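Local coordinates for protein fiber (Bovine adenovirus 4, PDB 4UE0) that forms the trimeric head domain at the end of the viral fibre and probably attaches the virus to a receptor on the host cell, at residues F70-P79 with L105-A116; F54-F64 with S91-I99. All coordinates share one frame; numbering follows the deposited sequence.

Contact 1: residues F70-P79 with L105-A116; sequences FYASCTQQLP and LEPNIMVSAWTA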
loop_
_atom_site.group_PDB
_atom_site.type_symbol
_atom_site.label_atom_id
_atom_site.label_comp_id
_atom_site.label_asym_id
_atom_site.label_seq_id
_atom_site.Cartn_x
_atom_site.Cartn_y
_atom_site.Cartn_z
ATOM N N PHE A 70 -0.579 12.210 -9.106
ATOM C CA PHE A 70 -0.635 10.979 -8.343
ATOM C C PHE A 70 -1.442 11.222 -7.066
ATOM O O PHE A 70 -1.324 12.281 -6.448
ATOM C CB PHE A 70 0.758 10.508 -7.977
ATOM C CG PHE A 70 1.598 10.080 -9.140
ATOM C CD1 PHE A 70 2.428 10.973 -9.804
ATOM C CD2 PHE A 70 1.622 8.752 -9.536
ATOM C CE1 PHE A 70 3.196 10.555 -10.874
ATOM C CE2 PHE A 70 2.417 8.338 -10.592
ATOM C CZ PHE A 70 3.193 9.236 -11.259
ATOM N N TYR A 71 -2.235 10.215 -6.673
ATOM C CA TYR A 71 -3.008 10.290 -5.437
ATOM C C TYR A 71 -2.791 9.004 -4.645
ATOM O O TYR A 71 -3.039 7.909 -5.122
ATOM C CB TYR A 71 -4.529 10.519 -5.710
ATOM C CG TYR A 71 -5.310 10.488 -4.432
ATOM C CD1 TYR A 71 -5.181 11.507 -3.471
ATOM C CD2 TYR A 71 -6.046 9.384 -4.096
ATOM C CE1 TYR A 71 -5.767 11.414 -2.238
ATOM C CE2 TYR A 71 -6.666 9.280 -2.858
ATOM C CZ TYR A 71 -6.487 10.273 -1.899
ATOM O OH TYR A 71 -7.032 10.166 -0.647
ATOM N N ALA A 72 -2.380 9.159 -3.384
ATOM C CA ALA A 72 -2.178 8.054 -2.454
ATOM C C ALA A 72 -2.680 8.461 -1.083
ATOM O O ALA A 72 -3.216 9.554 -0.906
ATOM C CB ALA A 72 -0.709 7.654 -2.409
ATOM N N SER A 73 -2.547 7.596 -0.084
ATOM C CA SER A 73 -2.869 7.945 1.285
ATOM C C SER A 73 -1.800 7.441 2.225
ATOM O O SER A 73 -1.023 6.532 1.894
ATOM C CB SER A 73 -4.234 7.433 1.731
ATOM O OG SER A 73 -4.197 6.032 1.883
ATOM N N CYS A 74 -1.750 8.043 3.393
ATOM C CA CYS A 74 -0.865 7.637 4.459
ATOM C C CYS A 74 -1.528 7.908 5.776
ATOM O O CYS A 74 -2.614 8.500 5.824
ATOM C CB CYS A 74 0.491 8.349 4.328
ATOM S SG CYS A 74 0.417 10.118 4.565
ATOM N N THR A 75 -0.886 7.486 6.874
ATOM C CA THR A 75 -1.455 7.668 8.200
ATOM C C THR A 75 -0.399 8.122 9.195
ATOM O O THR A 75 0.796 7.956 9.002
ATOM C CB THR A 75 -2.106 6.377 8.742
ATOM O OG1 THR A 75 -1.101 5.397 9.036
ATOM C CG2 THR A 75 -3.161 5.813 7.780
ATOM N N GLN A 76 -0.919 8.669 10.289
ATOM C CA GLN A 76 -0.159 8.820 11.535
ATOM C C GLN A 76 -0.993 8.273 12.696
ATOM O O GLN A 76 -2.218 8.364 12.693
ATOM C CB GLN A 76 0.158 10.281 11.853
ATOM C CG GLN A 76 1.142 10.916 10.897
ATOM C CD GLN A 76 1.388 12.353 11.263
ATOM O OE1 GLN A 76 0.458 13.166 11.322
ATOM N NE2 GLN A 76 2.635 12.695 11.558
ATOM N N GLN A 77 -0.303 7.690 13.658
ATOM C CA GLN A 77 -0.911 7.196 14.890
ATOM C C GLN A 77 -0.671 8.216 15.973
ATOM O O GLN A 77 0.475 8.505 16.324
ATOM C CB GLN A 77 -0.304 5.861 15.256
ATOM C CG GLN A 77 -0.841 5.280 16.545
ATOM C CD GLN A 77 -0.366 3.889 16.808
ATOM O OE1 GLN A 77 -0.373 3.058 15.930
ATOM N NE2 GLN A 77 0.012 3.620 18.041
ATOM N N LEU A 78 -1.772 8.787 16.457
ATOM C CA LEU A 78 -1.712 9.873 17.427
ATOM C C LEU A 78 -1.419 9.324 18.810
ATOM O O LEU A 78 -1.538 8.129 19.054
ATOM C CB LEU A 78 -3.007 10.660 17.399
ATOM C CG LEU A 78 -3.153 11.695 16.291
ATOM C CD1 LEU A 78 -2.200 11.580 15.117
ATOM C CD2 LEU A 78 -4.586 11.683 15.795
ATOM N N PRO A 79 -1.006 10.196 19.731
ATOM C CA PRO A 79 -0.642 9.694 21.055
ATOM C C PRO A 79 -1.740 8.887 21.779
ATOM O O PRO A 79 -1.412 7.977 22.544
ATOM C CB PRO A 79 -0.320 10.968 21.824
ATOM C CG PRO A 79 0.146 11.921 20.773
ATOM C CD PRO A 79 -0.726 11.636 19.592
ATOM N N LEU A 105 0.169 17.692 8.883
ATOM C CA LEU A 105 0.698 16.545 9.597
ATOM C C LEU A 105 0.970 16.904 11.071
ATOM O O LEU A 105 1.203 18.057 11.426
ATOM C CB LEU A 105 1.985 16.061 8.923
ATOM C CG LEU A 105 1.845 15.624 7.474
ATOM C CD1 LEU A 105 3.215 15.298 6.901
ATOM C CD2 LEU A 105 0.962 14.416 7.356
ATOM N N GLU A 106 0.900 15.901 11.942
ATOM C CA GLU A 106 1.294 16.078 13.333
ATOM C C GLU A 106 2.812 16.063 13.433
ATOM O O GLU A 106 3.457 15.123 12.961
ATOM C CB GLU A 106 0.768 14.950 14.213
ATOM C CG GLU A 106 -0.734 14.801 14.191
ATOM C CD GLU A 106 -1.432 15.963 14.840
ATOM O OE1 GLU A 106 -0.934 16.478 15.861
ATOM O OE2 GLU A 106 -2.495 16.360 14.332
ATOM N N PRO A 107 3.411 17.060 14.092
ATOM C CA PRO A 107 4.853 17.009 14.263
ATOM C C PRO A 107 5.328 15.809 15.085
ATOM O O PRO A 107 4.689 15.433 16.054
ATOM C CB PRO A 107 5.155 18.307 15.039
ATOM C CG PRO A 107 3.987 19.213 14.794
ATOM C CD PRO A 107 2.827 18.278 14.680
ATOM N N ASN A 108 6.483 15.277 14.718
ATOM C CA ASN A 108 7.212 14.304 15.541
ATOM C C ASN A 108 6.494 12.964 15.730
ATOM O O ASN A 108 6.723 12.261 16.700
ATOM C CB ASN A 108 7.623 14.927 16.886
ATOM C CG ASN A 108 8.329 16.252 16.690
ATOM O OD1 ASN A 108 7.953 17.287 17.280
ATOM N ND2 ASN A 108 9.305 16.245 15.816
ATOM N N ILE A 109 5.657 12.626 14.759
ATOM C CA ILE A 109 5.011 11.342 14.707
ATOM C C ILE A 109 5.279 10.753 13.323
ATOM O O ILE A 109 5.141 11.430 12.304
ATOM C CB ILE A 109 3.477 11.469 14.945
ATOM C CG1 ILE A 109 3.213 11.983 16.353
ATOM C CG2 ILE A 109 2.800 10.125 14.670
ATOM C CD1 ILE A 109 1.747 12.131 16.674
ATOM N N MET A 110 5.642 9.479 13.276
ATOM C CA MET A 110 5.952 8.846 12.019
ATOM C C MET A 110 4.743 8.804 11.076
ATOM O O MET A 110 3.628 8.537 11.502
ATOM C CB MET A 110 6.438 7.416 12.254
ATOM C CG MET A 110 7.168 6.822 11.063
ATOM S SD MET A 110 8.797 7.552 10.717
ATOM C CE MET A 110 9.706 6.946 12.126
ATOM N N VAL A 111 4.993 9.039 9.800
ATOM C CA VAL A 111 4.006 8.924 8.721
ATOM C C VAL A 111 4.314 7.623 7.997
ATOM O O VAL A 111 5.477 7.361 7.662
ATOM C CB VAL A 111 4.102 10.100 7.747
ATOM C CG1 VAL A 111 3.120 9.955 6.604
ATOM C CG2 VAL A 111 3.871 11.431 8.453
ATOM N N SER A 112 3.272 6.813 7.743
ATOM C CA SER A 112 3.491 5.549 7.047
ATOM C C SER A 112 3.960 5.742 5.597
ATOM O O SER A 112 3.647 6.729 4.949
ATOM C CB SER A 112 2.220 4.718 7.061
ATOM O OG SER A 112 1.120 5.421 6.518
ATOM N N ALA A 113 4.729 4.758 5.104
ATOM C CA ALA A 113 5.115 4.699 3.722
ATOM C C ALA A 113 3.872 4.593 2.832
ATOM O O ALA A 113 2.850 4.024 3.199
ATOM C CB ALA A 113 5.993 3.492 3.502
ATOM N N TRP A 114 3.999 5.108 1.620
ATOM C CA TRP A 114 2.897 5.071 0.660
ATOM C C TRP A 114 3.420 4.817 -0.716
ATOM O O TRP A 114 4.580 5.045 -1.036
ATOM C CB TRP A 114 2.065 6.370 0.706
ATOM C CG TRP A 114 2.841 7.646 0.542
ATOM C CD1 TRP A 114 3.265 8.462 1.537
ATOM C CD2 TRP A 114 3.234 8.283 -0.687
ATOM N NE1 TRP A 114 3.878 9.560 1.020
ATOM C CE2 TRP A 114 3.898 9.459 -0.345
ATOM C CE3 TRP A 114 3.108 7.952 -2.043
ATOM C CZ2 TRP A 114 4.464 10.297 -1.304
ATOM C CZ3 TRP A 114 3.695 8.764 -2.983
ATOM C CH2 TRP A 114 4.358 9.928 -2.606
ATOM N N THR A 115 2.500 4.370 -1.563
ATOM C CA THR A 115 2.781 4.147 -2.953
ATOM C C THR A 115 1.609 4.605 -3.811
ATOM O O THR A 115 0.474 4.319 -3.476
ATOM C CB THR A 115 2.988 2.637 -3.303
ATOM O OG1 THR A 115 4.105 2.104 -2.590
ATOM C CG2 THR A 115 3.216 2.454 -4.820
ATOM N N ALA A 116 1.921 5.247 -4.921
ATOM C CA ALA A 116 0.942 5.672 -5.914
ATOM C C ALA A 116 1.251 5.003 -7.234
ATOM O O ALA A 116 2.419 4.739 -7.557
ATOM C CB ALA A 116 0.976 7.186 -6.106
HETATM O O HOH W 1 0.166 4.206 2.837
HETATM O O HOH W 2 2.545 6.909 13.346
#

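Contact 2: residues F54-F64 with S91-I99; sequences FQADSGLESIF and SKKQSIISI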
loop_
_atom_site.group_PDB
_atom_site.type_symbol
_atom_site.label_atom_id
_atom_site.label_comp_id
_atom_site.label_asym_id
_atom_site.label_seq_id
_atom_site.Cartn_x
_atom_site.Cartn_y
_atom_site.Cartn_z
ATOM N N PHE A 54 10.067 20.449 -3.847
ATOM C CA PHE A 54 11.466 20.374 -4.170
ATOM C C PHE A 54 11.621 20.384 -5.684
ATOM O O PHE A 54 10.669 20.192 -6.434
ATOM C CB PHE A 54 12.099 19.104 -3.563
ATOM C CG PHE A 54 11.467 17.831 -4.041
ATOM C CD1 PHE A 54 10.311 17.336 -3.434
ATOM C CD2 PHE A 54 12.025 17.140 -5.100
ATOM C CE1 PHE A 54 9.731 16.177 -3.892
ATOM C CE2 PHE A 54 11.462 15.985 -5.556
ATOM C CZ PHE A 54 10.319 15.500 -4.956
ATOM N N GLN A 55 12.851 20.581 -6.110
ATOM C CA GLN A 55 13.164 20.613 -7.524
ATOM C C GLN A 55 13.572 19.208 -7.947
ATOM O O GLN A 55 14.442 18.571 -7.335
ATOM C CB GLN A 55 14.236 21.657 -7.811
ATOM C CG GLN A 55 14.341 22.089 -9.258
ATOM C CD GLN A 55 15.302 23.249 -9.410
ATOM O OE1 GLN A 55 15.872 23.740 -8.428
ATOM N NE2 GLN A 55 15.486 23.697 -10.639
ATOM N N ALA A 56 12.915 18.722 -8.993
ATOM C CA ALA A 56 13.067 17.343 -9.404
ATOM C C ALA A 56 14.271 17.178 -10.233
ATOM O O ALA A 56 14.623 18.061 -11.006
ATOM C CB ALA A 56 11.869 16.872 -10.199
ATOM N N ASP A 57 14.841 15.991 -10.074
ATOM C CA ASP A 57 15.854 15.431 -10.945
ATOM C C ASP A 57 15.193 14.832 -12.205
ATOM O O ASP A 57 13.974 14.574 -12.256
ATOM C CB ASP A 57 16.601 14.325 -10.169
ATOM C CG ASP A 57 15.636 13.326 -9.482
ATOM O OD1 ASP A 57 15.030 13.659 -8.450
ATOM O OD2 ASP A 57 15.493 12.216 -9.998
ATOM N N SER A 58 16.018 14.576 -13.218
ATOM C CA SER A 58 15.552 13.994 -14.484
ATOM C C SER A 58 14.746 12.694 -14.314
ATOM O O SER A 58 13.702 12.488 -14.983
ATOM C CB SER A 58 16.766 13.720 -15.379
ATOM O OG SER A 58 17.647 12.756 -14.791
ATOM N N GLY A 59 15.255 11.818 -13.440
ATOM C CA GLY A 59 14.638 10.520 -13.223
ATOM C C GLY A 59 13.206 10.704 -12.748
ATOM O O GLY A 59 12.251 10.196 -13.327
ATOM N N LEU A 60 13.045 11.480 -11.697
ATOM C CA LEU A 60 11.736 11.630 -11.102
ATOM C C LEU A 60 10.778 12.370 -12.023
ATOM O O LEU A 60 9.572 12.067 -12.112
ATOM C CB LEU A 60 11.896 12.370 -9.799
ATOM C CG LEU A 60 10.739 12.361 -8.852
ATOM C CD1 LEU A 60 10.142 10.976 -8.584
ATOM C CD2 LEU A 60 11.256 12.966 -7.570
ATOM N N GLU A 61 11.294 13.370 -12.718
ATOM C CA GLU A 61 10.429 14.108 -13.606
ATOM C C GLU A 61 9.817 13.168 -14.655
ATOM O O GLU A 61 8.732 13.463 -15.160
ATOM C CB GLU A 61 11.170 15.224 -14.317
ATOM C CG GLU A 61 11.342 16.524 -13.555
ATOM C CD GLU A 61 11.881 17.624 -14.452
ATOM O OE1 GLU A 61 13.025 17.478 -14.922
ATOM O OE2 GLU A 61 11.171 18.617 -14.702
ATOM N N SER A 62 10.513 12.064 -14.992
ATOM C CA SER A 62 10.094 11.184 -16.090
ATOM C C SER A 62 8.774 10.462 -15.836
ATOM O O SER A 62 8.182 9.948 -16.790
ATOM C CB SER A 62 11.221 10.189 -16.459
ATOM O OG SER A 62 11.426 9.129 -15.515
ATOM N N ILE A 63 8.307 10.407 -14.585
ATOM C CA ILE A 63 7.080 9.681 -14.307
ATOM C C ILE A 63 5.848 10.592 -14.402
ATOM O O ILE A 63 4.702 10.111 -14.307
ATOM C CB ILE A 63 7.103 8.940 -12.936
ATOM C CG1 ILE A 63 7.065 9.923 -11.753
ATOM C CG2 ILE A 63 8.279 7.973 -12.838
ATOM C CD1 ILE A 63 6.784 9.274 -10.432
ATOM N N PHE A 64 6.065 11.900 -14.558
ATOM C CA PHE A 64 4.954 12.856 -14.614
ATOM C C PHE A 64 4.566 13.118 -16.060
ATOM O O PHE A 64 4.789 14.186 -16.604
ATOM C CB PHE A 64 5.280 14.165 -13.862
ATOM C CG PHE A 64 5.406 13.986 -12.364
ATOM C CD1 PHE A 64 6.599 13.537 -11.817
ATOM C CD2 PHE A 64 4.329 14.223 -11.493
ATOM C CE1 PHE A 64 6.747 13.367 -10.471
ATOM C CE2 PHE A 64 4.480 14.036 -10.129
ATOM C CZ PHE A 64 5.688 13.596 -9.623
ATOM N N SER A 91 2.103 16.363 -7.589
ATOM C CA SER A 91 1.968 17.086 -8.856
ATOM C C SER A 91 3.313 17.740 -9.238
ATOM O O SER A 91 4.199 17.859 -8.394
ATOM C CB SER A 91 0.868 18.154 -8.714
ATOM O OG SER A 91 1.122 19.076 -7.674
ATOM N N LYS A 92 3.430 18.120 -10.508
ATOM C CA LYS A 92 4.611 18.799 -11.000
ATOM C C LYS A 92 4.185 20.050 -11.763
ATOM O O LYS A 92 3.228 20.029 -12.551
ATOM C CB LYS A 92 5.401 17.868 -11.906
ATOM C CG LYS A 92 6.701 18.456 -12.400
ATOM C CD LYS A 92 7.581 17.420 -13.069
ATOM C CE LYS A 92 7.216 17.228 -14.521
ATOM N NZ LYS A 92 7.570 18.424 -15.339
ATOM N N LYS A 93 4.897 21.146 -11.518
ATOM C CA LYS A 93 4.821 22.348 -12.340
ATOM C C LYS A 93 6.266 22.733 -12.647
ATOM O O LYS A 93 7.047 22.982 -11.735
ATOM C CB LYS A 93 4.064 23.475 -11.643
ATOM C CG LYS A 93 3.955 24.695 -12.547
ATOM C CD LYS A 93 3.221 25.883 -11.943
ATOM C CE LYS A 93 3.097 27.008 -12.982
ATOM N NZ LYS A 93 2.758 28.370 -12.458
ATOM N N GLN A 94 6.606 22.737 -13.931
ATOM C CA GLN A 94 7.981 22.878 -14.402
ATOM C C GLN A 94 8.776 21.778 -13.732
ATOM O O GLN A 94 8.361 20.629 -13.791
ATOM C CB GLN A 94 8.503 24.298 -14.169
ATOM C CG GLN A 94 7.611 25.319 -14.852
ATOM C CD GLN A 94 8.080 26.726 -14.650
ATOM O OE1 GLN A 94 7.756 27.377 -13.648
ATOM N NE2 GLN A 94 8.860 27.207 -15.590
ATOM N N SER A 95 9.869 22.111 -13.076
ATOM C CA SER A 95 10.720 21.136 -12.429
ATOM C C SER A 95 10.392 20.976 -10.935
ATOM O O SER A 95 11.070 20.215 -10.254
ATOM C CB SER A 95 12.187 21.521 -12.654
ATOM O OG SER A 95 12.434 22.844 -12.191
ATOM N N ILE A 96 9.340 21.640 -10.451
ATOM C CA ILE A 96 9.013 21.628 -9.036
ATOM C C ILE A 96 7.953 20.570 -8.777
ATOM O O ILE A 96 6.848 20.644 -9.307
ATOM C CB ILE A 96 8.469 22.987 -8.534
ATOM C CG1 ILE A 96 9.446 24.139 -8.803
ATOM C CG2 ILE A 96 8.142 22.913 -7.034
ATOM C CD1 ILE A 96 10.776 23.994 -8.105
ATOM N N ILE A 97 8.298 19.602 -7.943
ATOM C CA ILE A 97 7.344 18.608 -7.465
ATOM C C ILE A 97 6.769 19.061 -6.132
ATOM O O ILE A 97 7.520 19.486 -5.235
ATOM C CB ILE A 97 8.021 17.232 -7.338
ATOM C CG1 ILE A 97 8.495 16.805 -8.732
ATOM C CG2 ILE A 97 7.064 16.205 -6.716
ATOM C CD1 ILE A 97 9.170 15.464 -8.828
ATOM N N SER A 98 5.442 18.972 -6.002
ATOM C CA SER A 98 4.729 19.281 -4.781
ATOM C C SER A 98 3.960 18.049 -4.302
ATOM O O SER A 98 3.205 17.445 -5.064
ATOM C CB SER A 98 3.758 20.428 -5.026
ATOM O OG SER A 98 4.454 21.615 -5.363
ATOM N N ILE A 99 4.187 17.727 -3.031
ATOM C CA ILE A 99 3.488 16.674 -2.312
ATOM C C ILE A 99 2.576 17.386 -1.331
ATOM O O ILE A 99 3.041 17.990 -0.363
ATOM C CB ILE A 99 4.478 15.751 -1.552
ATOM C CG1 ILE A 99 5.485 15.101 -2.511
ATOM C CG2 ILE A 99 3.714 14.670 -0.789
ATOM C CD1 ILE A 99 6.647 14.432 -1.835
#

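Contact 1: residues F70-P79 with L105-A116
Gln76 reaches across to the type II turn Glu106-Ile109 and is gripped there by three hydrogen bonds. With CG anti to its own carbonyl carbon (chi1 -68°) and the chain extended beyond it, the amide meets the turn's backbone. Gln76 OE1 takes the N-H of Glu106 on a lone pair at 2.8 Å. Gln76 NE2 donates to Glu106 O and to Ile109 O, each 2.9 Å away; both acceptors lie near the amide plane, but Ile109 O is approached from above its carbonyl plane. These bonds fix the rotation of the Gln76 amide; behind it, Gln76 CG packs at a slant against CG2 of Val111.

One residue back along strand 70-77, Thr75 exchanges bonds with Ser112, which precedes strand 114-120: Thr75 N donates to Ser112 OG (2.9 Å) and Ser112 N to Thr75 O (3.0 Å). The Cys74 sulfur, held between its backbone N and carbonyl carbon (chi1 66°), touches CG1 of Val111. Ala72 CB rests against Trp114 CE3, 3.8 Å away, and a water bridges Ser73 O and Ala113 O.

Strand 70-77 is hydrogen-bonded to strand 83-93 within its sheet, while Trp114 also packs on strand 34-40. Thr75 OG1 is hydrogen-bonded to Tyr71 OH of the second subunit, placing this seam at the trimer interface.

Contact 2: residues F54-F64 with S91-I99
The edge of an antiparallel sheet, where strand 51-55 pairs with strand 96-101 of a beta hairpin, forms the base of this contact, and the short helix 58-61 folds back over the hairpin's end. Phe54 and Ile97 are a hydrogen-bonded pair, Phe54 N giving to Ile97 O at 3.1 Å and Ile97 N to Phe54 O at 2.9 Å. Gln55 and Ile96 follow as a non-hydrogen-bonded pair. The ladder ends with a nearly straight bond of 2.7 Å from Ala56 N to Ser95 O, in the type II' turn Lys93-Ile96.

The side chains of Phe54 and Ile97 run side by side in the same direction. Ile97 CB sits over one face of the Phe54 ring, offset toward the rim, in a CH-pi contact, whereas Ile99 CD1 approaches the ring's edge. Beyond CB, CG1 of Ile97 is anti to the carbonyl carbon (chi1 -62°) and the chain stays extended, which carries CD1 into a tight pocket among Ala56, Leu60 and Phe64. The separation from Ile97 CD1 to Ala56 CB is just 3.3 Å, closer than ordinary carbon packing.

Asp57 caps the helix, its OD2 accepting from Leu60 N, and its other carboxylate oxygen forms a salt bridge with Arg12. The type I turn Glu61-Phe64 then brings the Phe64 ring against the hairpin, where Lys92 CB lies over one of its faces in a second CH-pi contact. Farther out, a bend at chi3 (84°) takes Lys92 CE past Phe64 CB, and a further bend at chi4 (69°) turns NZ toward Gln94 O. Its ammonium group makes a long salt bridge with Glu61, 3.7 Å from Lys92 NZ to Glu61 OE2, and donates a hydrogen bond of 2.8 Å from Lys92 NZ to Gln94 O.

In the fold
Contacts 1 and 2 lie on opposite sides of the chain's centre, their own centres about 21 Å apart, yet both involve the sheet ordered 51-55, 96-101, 83-93, 70-77. Within this chain, contact 2 holds one outermost strand of that sheet, and contact 1 the other, where it runs beside the last strand of the second four-stranded sheet. The segments alternate along the chain, and they meet where Phe70 packs against the 54-64 segment: its ring is edge-to-face with Phe64, with Phe70 CD1 3.7 Å from Phe64 CE2, and Phe70 CZ is 3.5 Å from Ile63 O. Contact 1 faces neighbouring subunits, while no other chain of the trimer touches contact 2.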